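Side-chain contacts in abhydrolase domain-containing protein (Exiguobacterium antarcticum, PDB 5H3H), which is an esterase of the alpha/beta hydrolase fold that probably also has perhydrolase activity and was crystallised with ethaneperoxoic acid: residues 62-66 with 67-71; 80-84 with 85-89; 135-139 with 140-144. One frame throughout, in Å; residues are numbered along the deposited sequence.

Contact 1. Residues 62-66 with 67-71; sequences SDAPA and TGYDY
In the loop that leads from strand 50-54 to helix 71-85, the phenol of Tyr69 folds back over the chain and bonds the backbone of Pro65, four residues earlier. Tyr69 OH donates to Pro65 O at 2.8 Å. The hydroxyl comes in to one side of the carbonyl oxygen (C=O...donor angle 139°), tilted only slightly from the carbonyl plane. Pro65 O lies in the plane of the Tyr69 ring, at its edge and only 3.3 Å from Tyr69 CE2, so the carbonyl faces the rim of the phenol and not its pi surface. Tyr69 CG stands anti to its own carbonyl carbon (chi1 -63°), which carries the ring back toward residues 64-66. In this alpha/beta hydrolase fold the loop enters helix 71-85 through Asp70, the N-cap residue, whose OD2 accepts from Thr73 N. The proline ring fills in beside two oxygens: Pro65 CD comes to 3.6 Å from Tyr69 OH, and Pro65 CG to 3.4 Å from Thr67 O. That carbonyl also receives a hydrogen bond from Arg57 NH2. Ala64 CB approaches the hydroxyl more loosely, at 3.9 Å from Tyr69 OH. The buried Tyr69 ring also packs on Gln191 and Ser192 of helix 186-198.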
ATOM      1  N   SER B  62      -1.367 -17.634  20.657  1.00 24.92           N
ATOM      2  CA  SER B  62      -1.107 -17.925  19.225  1.00 23.39           C
ATOM      3  C   SER B  62      -0.142 -19.100  19.090  1.00 25.63           C
ATOM      4  O   SER B  62       0.628 -19.349  20.018  1.00 23.76           O
ATOM      5  CB  SER B  62      -0.578 -16.687  18.544  1.00 22.65           C
ATOM      6  OG  SER B  62      -1.618 -15.691  18.527  1.00 23.41           O
ATOM      7  N   ASP B  63      -0.169 -19.773  17.929  1.00 23.79           N
ATOM      8  CA  ASP B  63       0.899 -20.682  17.480  1.00 24.87           C
ATOM      9  C   ASP B  63       2.242 -19.946  17.426  1.00 24.16           C
ATOM     10  O   ASP B  63       2.288 -18.723  17.186  1.00 21.99           O
ATOM     11  CB  ASP B  63       0.642 -21.255  16.041  1.00 28.74           C
ATOM     12  CG  ASP B  63      -0.629 -22.137  15.921  1.00 34.31           C
ATOM     13  OD1 ASP B  63      -1.352 -22.358  16.936  1.00 34.32           O
ATOM     14  OD2 ASP B  63      -0.906 -22.567  14.759  1.00 30.54           O
ATOM     15  N   ALA B  64       3.338 -20.678  17.617  1.00 22.69           N
ATOM     16  CA  ALA B  64       4.674 -20.073  17.597  1.00 22.62           C
ATOM     17  C   ALA B  64       5.488 -20.886  16.574  1.00 23.66           C
ATOM     18  O   ALA B  64       6.185 -21.829  16.922  1.00 22.35           O
ATOM     19  CB  ALA B  64       5.321 -20.086  18.974  1.00 24.31           C
ATOM     20  N   PRO B  65       5.348 -20.561  15.300  1.00 23.16           N
ATOM     21  CA  PRO B  65       6.201 -21.183  14.294  1.00 24.60           C
ATOM     22  C   PRO B  65       7.671 -20.808  14.410  1.00 23.89           C
ATOM     23  O   PRO B  65       8.078 -19.938  15.209  1.00 25.57           O
ATOM     24  CB  PRO B  65       5.633 -20.612  12.978  1.00 27.12           C
ATOM     25  CG  PRO B  65       5.168 -19.266  13.357  1.00 24.95           C
ATOM     26  CD  PRO B  65       4.571 -19.434  14.726  1.00 23.93           C
ATOM     27  N   ALA B  66       8.465 -21.427  13.543  1.00 26.20           N
ATOM     28  CA  ALA B  66       9.905 -21.303  13.564  1.00 26.85           C
ATOM     29  C   ALA B  66      10.337 -19.951  13.099  1.00 28.86           C
ATOM     30  O   ALA B  66      11.290 -19.375  13.631  1.00 30.74           O
ATOM     31  CB  ALA B  66      10.520 -22.398  12.693  1.00 29.36           C
ATOM     32  N   THR B  67       9.530 -19.399  12.202  1.00 25.44           N
ATOM     33  CA  THR B  67       9.894 -18.281  11.435  1.00 26.20           C
ATOM     34  C   THR B  67       8.741 -17.266  11.272  1.00 24.69           C
ATOM     35  O   THR B  67       7.575 -17.507  11.682  1.00 22.78           O
ATOM     36  CB  THR B  67      10.387 -18.828  10.051  1.00 29.34           C
ATOM     37  OG1 THR B  67      11.297 -17.898   9.507  1.00 33.60           O
ATOM     38  CG2 THR B  67       9.240 -19.109   9.066  1.00 30.35           C
ATOM     39  N   GLY B  68       9.127 -16.110  10.729  1.00 26.57           N
ATOM     40  CA  GLY B  68       8.224 -15.065  10.313  1.00 27.62           C
ATOM     41  C   GLY B  68       8.019 -13.948  11.317  1.00 28.43           C
ATOM     42  O   GLY B  68       6.970 -13.330  11.308  1.00 28.32           O
ATOM     43  N   TYR B  69       9.042 -13.638  12.116  1.00 27.08           N
ATOM     44  CA  TYR B  69       8.968 -12.601  13.153  1.00 27.16           C
ATOM     45  C   TYR B  69       9.429 -11.243  12.655  1.00 27.40           C
ATOM     46  O   TYR B  69       9.367 -10.245  13.397  1.00 25.86           O
ATOM     47  CB  TYR B  69       9.711 -13.079  14.428  1.00 26.36           C
ATOM     48  CG  TYR B  69       9.052 -14.307  15.022  1.00 23.40           C
ATOM     49  CD1 TYR B  69       8.040 -14.192  15.942  1.00 22.62           C
ATOM     50  CD2 TYR B  69       9.383 -15.568  14.601  1.00 21.56           C
ATOM     51  CE1 TYR B  69       7.399 -15.300  16.448  1.00 21.57           C
ATOM     52  CE2 TYR B  69       8.756 -16.660  15.089  1.00 21.12           C
ATOM     53  CZ  TYR B  69       7.780 -16.532  16.042  1.00 21.21           C
ATOM     54  OH  TYR B  69       7.110 -17.618  16.539  1.00 19.50           O
ATOM     55  N   ASP B  70       9.875 -11.215  11.390  1.00 25.00           N
ATOM     56  CA  ASP B  70      10.250  -9.987  10.665  1.00 24.67           C
ATOM     57  C   ASP B  70       9.002  -9.152  10.495  1.00 22.65           C
ATOM     58  O   ASP B  70       7.862  -9.684  10.565  1.00 24.36           O
ATOM     59  CB  ASP B  70      10.887 -10.344   9.320  1.00 25.54           C
ATOM     60  CG  ASP B  70       9.940 -11.178   8.432  1.00 30.10           C
ATOM     61  OD1 ASP B  70       9.845 -12.403   8.672  1.00 30.92           O
ATOM     62  OD2 ASP B  70       9.250 -10.596   7.555  1.00 28.44           O
ATOM     63  N   TYR B  71       9.160  -7.851  10.426  1.00 20.82           N
ATOM     64  CA  TYR B  71       7.962  -6.954  10.470  1.00 20.60           C
ATOM     65  C   TYR B  71       7.124  -7.146   9.225  1.00 21.54           C
ATOM     66  O   TYR B  71       5.900  -7.019   9.294  1.00 22.16           O
ATOM     67  CB  TYR B  71       8.340  -5.503  10.607  1.00 22.39           C
ATOM     68  CG  TYR B  71       8.867  -5.071  11.984  1.00 26.11           C
ATOM     69  CD1 TYR B  71       9.037  -5.977  13.035  1.00 29.20           C
ATOM     70  CD2 TYR B  71       9.259  -3.768  12.211  1.00 25.54           C
ATOM     71  CE1 TYR B  71       9.567  -5.565  14.274  1.00 29.54           C
ATOM     72  CE2 TYR B  71       9.779  -3.357  13.450  1.00 27.90           C
ATOM     73  CZ  TYR B  71       9.937  -4.272  14.465  1.00 28.00           C
ATOM     74  OH  TYR B  71      10.415  -3.880  15.693  1.00 27.83           O
TER

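Contact 2. Residues 80-84 with 85-89; sequences EVIQQ and LKLTN
Gln83 O is gripped twice by Lys86: its ammonium NZ donates at 2.6 Å, and Lys86 N adds a weak bond to the same Gln83 O at 3.1 Å. The ammonium reaches this carbonyl from above its plane, 36° out of it. It gets there because the lysine chain bends at chi2 (-91°) and again at chi4, curling back over the oxygen; Lys86 CG lies 3.4 Å from Gln83 O. A charge held here would probably act favourably on the negative end of the helix dipole. The weak backbone bond of Lys86 N and the bond of Leu87 N to Ile82 O, 3.1 Å long and nearly straight at 168°, make the Schellman motif that ends helix 71-85, with Lys86 at positive phi; the ammonium adds to it. Leu85 N donates to Val81 O at 3.0 Å. The side chains of Val81 and Leu85 run alongside each other in the same direction, with Val81 CG1 at 4.0 Å from Leu85 CD1. An alanine in place of Leu85 is likely to leave Val81 CG1 without this methyl partner and open a gap beside Asp17 of strand 12-18. Further on, Ile82 CG1 meets Leu87 CD1 at 4.2 Å, while Leu87 also packs against Arg50 and Ile52 of strand 50-54.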
ATOM      1  N   GLU B  80      -4.092 -10.013   7.618  1.00 22.05           N
ATOM      2  CA  GLU B  80      -5.036 -11.092   7.781  1.00 22.79           C
ATOM      3  C   GLU B  80      -6.080 -10.868   8.875  1.00 21.39           C
ATOM      4  O   GLU B  80      -7.244 -11.123   8.666  1.00 21.51           O
ATOM      5  CB  GLU B  80      -4.323 -12.454   7.929  1.00 25.50           C
ATOM      6  CG  GLU B  80      -3.466 -12.771   6.722  1.00 27.55           C
ATOM      7  CD  GLU B  80      -4.288 -12.801   5.437  1.00 33.25           C
ATOM      8  OE1 GLU B  80      -5.431 -13.365   5.494  1.00 33.20           O
ATOM      9  OE2 GLU B  80      -3.768 -12.281   4.414  1.00 38.36           O
ATOM     10  N   VAL B  81      -5.688 -10.354  10.026  1.00 21.13           N
ATOM     11  CA  VAL B  81      -6.635 -10.118  11.083  1.00 21.24           C
ATOM     12  C   VAL B  81      -7.757  -9.201  10.592  1.00 22.58           C
ATOM     13  O   VAL B  81      -8.938  -9.516  10.731  1.00 23.70           O
ATOM     14  CB  VAL B  81      -5.966  -9.466  12.353  1.00 22.92           C
ATOM     15  CG1 VAL B  81      -7.022  -8.931  13.287  1.00 20.03           C
ATOM     16  CG2 VAL B  81      -5.055 -10.470  13.098  1.00 25.13           C
ATOM     17  N   ILE B  82      -7.362  -8.074  10.032  1.00 21.83           N
ATOM     18  CA  ILE B  82      -8.291  -7.024   9.588  1.00 25.79           C
ATOM     19  C   ILE B  82      -9.163  -7.546   8.411  1.00 28.10           C
ATOM     20  O   ILE B  82     -10.381  -7.393   8.464  1.00 28.70           O
ATOM     21  CB  ILE B  82      -7.488  -5.745   9.252  1.00 25.94           C
ATOM     22  CG1 ILE B  82      -7.149  -5.026  10.578  1.00 27.51           C
ATOM     23  CG2 ILE B  82      -8.216  -4.784   8.321  1.00 28.52           C
ATOM     24  CD1 ILE B  82      -6.108  -3.939  10.455  1.00 28.80           C
ATOM     25  N   GLN B  83      -8.527  -8.178   7.410  1.00 29.48           N
ATOM     26  CA  GLN B  83      -9.240  -8.702   6.211  1.00 30.62           C
ATOM     27  C   GLN B  83     -10.218  -9.797   6.581  1.00 32.45           C
ATOM     28  O   GLN B  83     -11.397  -9.708   6.219  1.00 35.49           O
ATOM     29  CB  GLN B  83      -8.262  -9.211   5.138  1.00 32.51           C
ATOM     30  CG  GLN B  83      -7.689  -8.094   4.296  1.00 40.43           C
ATOM     31  CD  GLN B  83      -7.004  -8.578   3.030  1.00 48.92           C
ATOM     32  OE1 GLN B  83      -6.712  -9.771   2.863  1.00 50.85           O
ATOM     33  NE2 GLN B  83      -6.738  -7.639   2.124  1.00 52.82           N
ATOM     34  N   GLN B  84      -9.777 -10.798   7.343  1.00 27.31           N
ATOM     35  CA  GLN B  84     -10.695 -11.912   7.798  1.00 26.96           C
ATOM     36  C   GLN B  84     -11.765 -11.525   8.808  1.00 27.67           C
ATOM     37  O   GLN B  84     -12.830 -12.135   8.845  1.00 30.99           O
ATOM     38  CB  GLN B  84      -9.903 -13.090   8.357  1.00 26.66           C
ATOM     39  CG  GLN B  84      -9.039 -13.677   7.275  1.00 25.38           C
ATOM     40  CD  GLN B  84      -8.081 -14.731   7.747  1.00 25.12           C
ATOM     41  OE1 GLN B  84      -6.951 -14.767   7.261  1.00 27.78           O
ATOM     42  NE2 GLN B  84      -8.526 -15.621   8.642  1.00 25.15           N
ATOM     43  N   LEU B  85     -11.520 -10.529   9.662  1.00 27.44           N
ATOM     44  CA  LEU B  85     -12.591 -10.043  10.540  1.00 26.90           C
ATOM     45  C   LEU B  85     -13.377  -8.904   9.845  1.00 25.71           C
ATOM     46  O   LEU B  85     -14.333  -8.386  10.420  1.00 25.34           O
ATOM     47  CB  LEU B  85     -12.035  -9.527  11.867  1.00 30.92           C
ATOM     48  CG  LEU B  85     -11.375 -10.542  12.817  1.00 31.02           C
ATOM     49  CD1 LEU B  85     -10.867  -9.768  14.032  1.00 29.08           C
ATOM     50  CD2 LEU B  85     -12.345 -11.634  13.257  1.00 30.66           C
ATOM     51  N   LYS B  86     -12.960  -8.504   8.643  1.00 26.32           N
ATOM     52  CA  LYS B  86     -13.719  -7.560   7.786  1.00 31.99           C
ATOM     53  C   LYS B  86     -13.960  -6.228   8.501  1.00 31.39           C
ATOM     54  O   LYS B  86     -15.080  -5.738   8.599  1.00 29.03           O
ATOM     55  CB  LYS B  86     -15.031  -8.213   7.302  1.00 37.90           C
ATOM     56  CG  LYS B  86     -14.818  -9.345   6.283  1.00 42.53           C
ATOM     57  CD  LYS B  86     -14.853  -8.822   4.842  1.00 46.26           C
ATOM     58  CE  LYS B  86     -14.104  -9.716   3.868  1.00 50.27           C
ATOM     59  NZ  LYS B  86     -12.627  -9.452   3.894  1.00 49.50           N
ATOM     60  N   LEU B  87     -12.862  -5.685   9.049  1.00 30.13           N
ATOM     61  CA  LEU B  87     -12.902  -4.472   9.796  1.00 30.24           C
ATOM     62  C   LEU B  87     -12.618  -3.318   8.852  1.00 27.92           C
ATOM     63  O   LEU B  87     -11.781  -3.420   7.964  1.00 29.40           O
ATOM     64  CB  LEU B  87     -11.811  -4.497  10.888  1.00 32.09           C
ATOM     65  CG  LEU B  87     -11.824  -5.588  11.950  1.00 28.53           C
ATOM     66  CD1 LEU B  87     -10.639  -5.324  12.909  1.00 26.65           C
ATOM     67  CD2 LEU B  87     -13.157  -5.570  12.678  1.00 29.25           C
ATOM     68  N   THR B  88     -13.289  -2.209   9.077  1.00 28.39           N
ATOM     69  CA  THR B  88     -12.888  -0.877   8.512  1.00 26.89           C
ATOM     70  C   THR B  88     -13.004   0.243   9.537  1.00 25.65           C
ATOM     71  O   THR B  88     -13.482   0.032  10.668  1.00 26.69           O
ATOM     72  CB  THR B  88     -13.773  -0.471   7.309  1.00 32.08           C
ATOM     73  OG1 THR B  88     -15.153  -0.502   7.704  1.00 33.13           O
ATOM     74  CG2 THR B  88     -13.581  -1.394   6.105  1.00 33.31           C
ATOM     75  N   ASN B  89     -12.504   1.431   9.196  1.00 24.88           N
ATOM     76  CA  ASN B  89     -12.489   2.573  10.116  0.50 25.91           C
ATOM     77  C   ASN B  89     -11.745   2.244  11.405  1.00 24.45           C
ATOM     78  O   ASN B  89     -12.138   2.693  12.486  1.00 23.00           O
ATOM     79  CB  ASN B  89     -13.911   3.008  10.474  1.00 30.72           C
ATOM     80  CG  ASN B  89     -13.941   4.283  11.307  1.00 36.23           C
ATOM     81  OD1 ASN B  89     -13.141   5.193  11.097  1.00 38.87           O
ATOM     82  ND2 ASN B  89     -14.843   4.337  12.294  1.00 41.26           N
TER

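Contact 3. Residues 135-139 with 140-144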
ATOM      1  N   TYR B 135      20.434   7.080  18.602  1.00 38.87           N
ATOM      2  CA  TYR B 135      19.473   6.918  19.686  1.00 40.27           C
ATOM      3  C   TYR B 135      19.121   5.444  19.830  1.00 37.81           C
ATOM      4  O   TYR B 135      18.919   4.781  18.814  1.00 33.80           O
ATOM      5  CB  TYR B 135      18.168   7.635  19.373  1.00 41.15           C
ATOM      6  CG  TYR B 135      18.242   8.959  18.660  1.00 42.08           C
ATOM      7  CD1 TYR B 135      18.594  10.133  19.345  1.00 44.18           C
ATOM      8  CD2 TYR B 135      17.880   9.052  17.309  1.00 42.67           C
ATOM      9  CE1 TYR B 135      18.603  11.363  18.700  1.00 44.55           C
ATOM     10  CE2 TYR B 135      17.890  10.277  16.647  1.00 43.96           C
ATOM     11  CZ  TYR B 135      18.243  11.429  17.341  1.00 48.57           C
ATOM     12  OH  TYR B 135      18.261  12.643  16.655  1.00 49.05           O
ATOM     13  N   GLY B 136      19.064   4.968  21.069  1.00 35.60           N
ATOM     14  CA  GLY B 136      18.551   3.625  21.421  1.00 36.31           C
ATOM     15  C   GLY B 136      19.643   2.650  21.798  1.00 32.51           C
ATOM     16  O   GLY B 136      20.798   2.994  21.873  1.00 36.69           O
ATOM     17  N   MET B 137      19.268   1.416  22.015  1.00 29.83           N
ATOM     18  CA  MET B 137      20.225   0.375  22.232  1.00 30.67           C
ATOM     19  C   MET B 137      21.112   0.219  20.984  1.00 30.25           C
ATOM     20  O   MET B 137      20.684   0.525  19.898  1.00 29.05           O
ATOM     21  CB  MET B 137      19.482  -0.937  22.529  1.00 31.39           C
ATOM     22  CG  MET B 137      18.681  -0.889  23.807  1.00 33.29           C
ATOM     23  SD  MET B 137      18.023  -2.543  24.199  1.00 34.55           S
ATOM     24  CE  MET B 137      17.169  -2.056  25.695  1.00 36.67           C
ATOM     25  N   THR B 138      22.358  -0.204  21.132  1.00 31.16           N
ATOM     26  CA  THR B 138      23.177  -0.468  19.956  1.00 32.15           C
ATOM     27  C   THR B 138      22.736  -1.841  19.604  1.00 34.82           C
ATOM     28  O   THR B 138      22.030  -2.479  20.402  1.00 34.61           O
ATOM     29  CB  THR B 138      24.667  -0.465  20.281  1.00 34.54           C
ATOM     30  OG1 THR B 138      24.921  -1.440  21.322  1.00 34.97           O
ATOM     31  CG2 THR B 138      25.066   0.892  20.810  1.00 34.40           C
ATOM     32  N   LYS B 139      23.131  -2.306  18.428  1.00 32.72           N
ATOM     33  CA  LYS B 139      22.937  -3.696  18.054  1.00 35.28           C
ATOM     34  C   LYS B 139      23.532  -4.711  19.013  1.00 38.49           C
ATOM     35  O   LYS B 139      22.968  -5.819  19.208  1.00 34.73           O
ATOM     36  CB  LYS B 139      23.535  -3.970  16.687  1.00 36.27           C
ATOM     37  CG  LYS B 139      22.522  -3.820  15.615  1.00 37.70           C
ATOM     38  CD  LYS B 139      23.141  -4.183  14.297  1.00 39.12           C
ATOM     39  CE  LYS B 139      22.105  -4.087  13.196  1.00 37.96           C
ATOM     40  NZ  LYS B 139      22.797  -4.267  11.897  1.00 41.18           N
ATOM     41  N   ASP B 140      24.675  -4.382  19.596  1.00 41.19           N
ATOM     42  CA  ASP B 140      25.316  -5.323  20.506  1.00 43.86           C
ATOM     43  C   ASP B 140      24.529  -5.416  21.848  1.00 39.65           C
ATOM     44  O   ASP B 140      24.442  -6.525  22.426  1.00 35.96           O
ATOM     45  CB  ASP B 140      26.834  -5.026  20.642  1.00 51.16           C
ATOM     46  CG  ASP B 140      27.594  -5.056  19.264  1.00 58.12           C
ATOM     47  OD1 ASP B 140      27.119  -5.662  18.264  1.00 60.42           O
ATOM     48  OD2 ASP B 140      28.691  -4.450  19.172  1.00 68.94           O
ATOM     49  N   GLU B 141      23.897  -4.321  22.301  1.00 35.93           N
ATOM     50  CA  GLU B 141      22.985  -4.439  23.456  1.00 34.93           C
ATOM     51  C   GLU B 141      21.792  -5.399  23.234  1.00 34.65           C
ATOM     52  O   GLU B 141      21.357  -6.034  24.159  1.00 29.92           O
ATOM     53  CB  GLU B 141      22.509  -3.092  23.993  1.00 37.86           C
ATOM     54  CG  GLU B 141      23.607  -2.363  24.773  1.00 37.17           C
ATOM     55  CD  GLU B 141      23.430  -0.853  24.906  1.00 40.16           C
ATOM     56  OE1 GLU B 141      24.059  -0.264  25.818  1.00 44.35           O
ATOM     57  OE2 GLU B 141      22.727  -0.229  24.106  1.00 34.16           O
ATOM     58  N   VAL B 142      21.273  -5.502  22.026  1.00 29.58           N
ATOM     59  CA  VAL B 142      20.134  -6.404  21.801  1.00 30.44           C
ATOM     60  C   VAL B 142      20.597  -7.856  21.670  1.00 29.76           C
ATOM     61  O   VAL B 142      19.921  -8.797  22.136  1.00 27.15           O
ATOM     62  CB  VAL B 142      19.239  -5.968  20.598  1.00 30.71           C
ATOM     63  CG1 VAL B 142      18.586  -4.603  20.829  1.00 28.00           C
ATOM     64  CG2 VAL B 142      20.036  -5.882  19.331  1.00 33.43           C
ATOM     65  N   ASP B 143      21.744  -8.054  21.029  1.00 31.30           N
ATOM     66  CA  ASP B 143      22.428  -9.355  21.085  1.00 34.16           C
ATOM     67  C   ASP B 143      22.656  -9.843  22.518  1.00 29.66           C
ATOM     68  O   ASP B 143      22.436 -11.010  22.782  1.00 32.08           O
ATOM     69  CB  ASP B 143      23.756  -9.336  20.319  1.00 38.17           C
ATOM     70  CG  ASP B 143      23.567  -9.301  18.798  1.00 44.52           C
ATOM     71  OD1 ASP B 143      22.612  -9.932  18.264  1.00 45.68           O
ATOM     72  OD2 ASP B 143      24.405  -8.657  18.121  1.00 44.64           O
ATOM     73  N   ALA B 144      22.999  -8.932  23.423  1.00 28.71           N
ATOM     74  CA  ALA B 144      23.115  -9.237  24.849  1.00 30.86           C
ATOM     75  C   ALA B 144      21.804  -9.770  25.445  1.00 34.52           C
ATOM     76  O   ALA B 144      21.827 -10.749  26.186  1.00 30.19           O
ATOM     77  CB  ALA B 144      23.580  -8.021  25.648  1.00 32.34           C
TER
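A capping box closes the N-terminus of helix 139-149, with Thr138 as the N-cap and Glu141 as its partner three residues on. Two reciprocal bonds define it. Glu141 N donates to Thr138 OG1 at 3.2 Å with an angle of 162°, and Thr138 N donates to Glu141 OE2 at 3.0 Å. The threonine hydroxyl lies between its backbone N and carbonyl carbon (chi1 57°), a setting that turns OG1 toward the amide of Glu141, an amide of the first turn, which has no i-4 helical carbonyl to use. The carboxylate is met on its anti side, by an N-H standing 31° out of its plane. The extended Glu141 chain passes at a slant across Thr138 and Met137, bringing Glu141 OE2 to 3.7 Å from Met137 CB. The helical pattern then takes over: Lys139 O accepts from Asp143 N at 3.1 Å, almost straight, and only weakly from Val142 N. Met137 and Val142 make the hydrophobic staple that goes with the box. The extended methionine chain carries Met137 SD across to Val142 CG1 at 4.0 Å, and both side chains rest on Phe127, a residue of the ethaneperoxoic acid pocket. Asp143 turns its OD1 to a salt bridge with Arg197 of helix 186-198, and Val142 packs against that same arginine. On the preceding loop, Met137 shares backbone hydrogen bonds with Gln129, while Tyr135 leans on Phe227 and Val230, so the loop before the cap meets helix 225-234 and the first turn after it meets helix 186-198.

How the contacts relate
Contacts 1 and 2 flank one helix: residues 62-71 lead into helix 71-85 and residues 80-89 close it, about 20 Å apart between centres. Contact 3 caps a different helix, 139-149, on the other side of the chain's centre from contact 2, about 35 Å away between centres. None of the three touches another; the smallest separation, between contacts 1 and 2, is about 8 Å between nearest atoms. Bound ethaneperoxoic acid lies about 7 Å from the Met137 side chain and about 12 Å from that of Tyr69. Helix 186-198, which supplies pocket residue Leu196, packs against both contact 1 and contact 3.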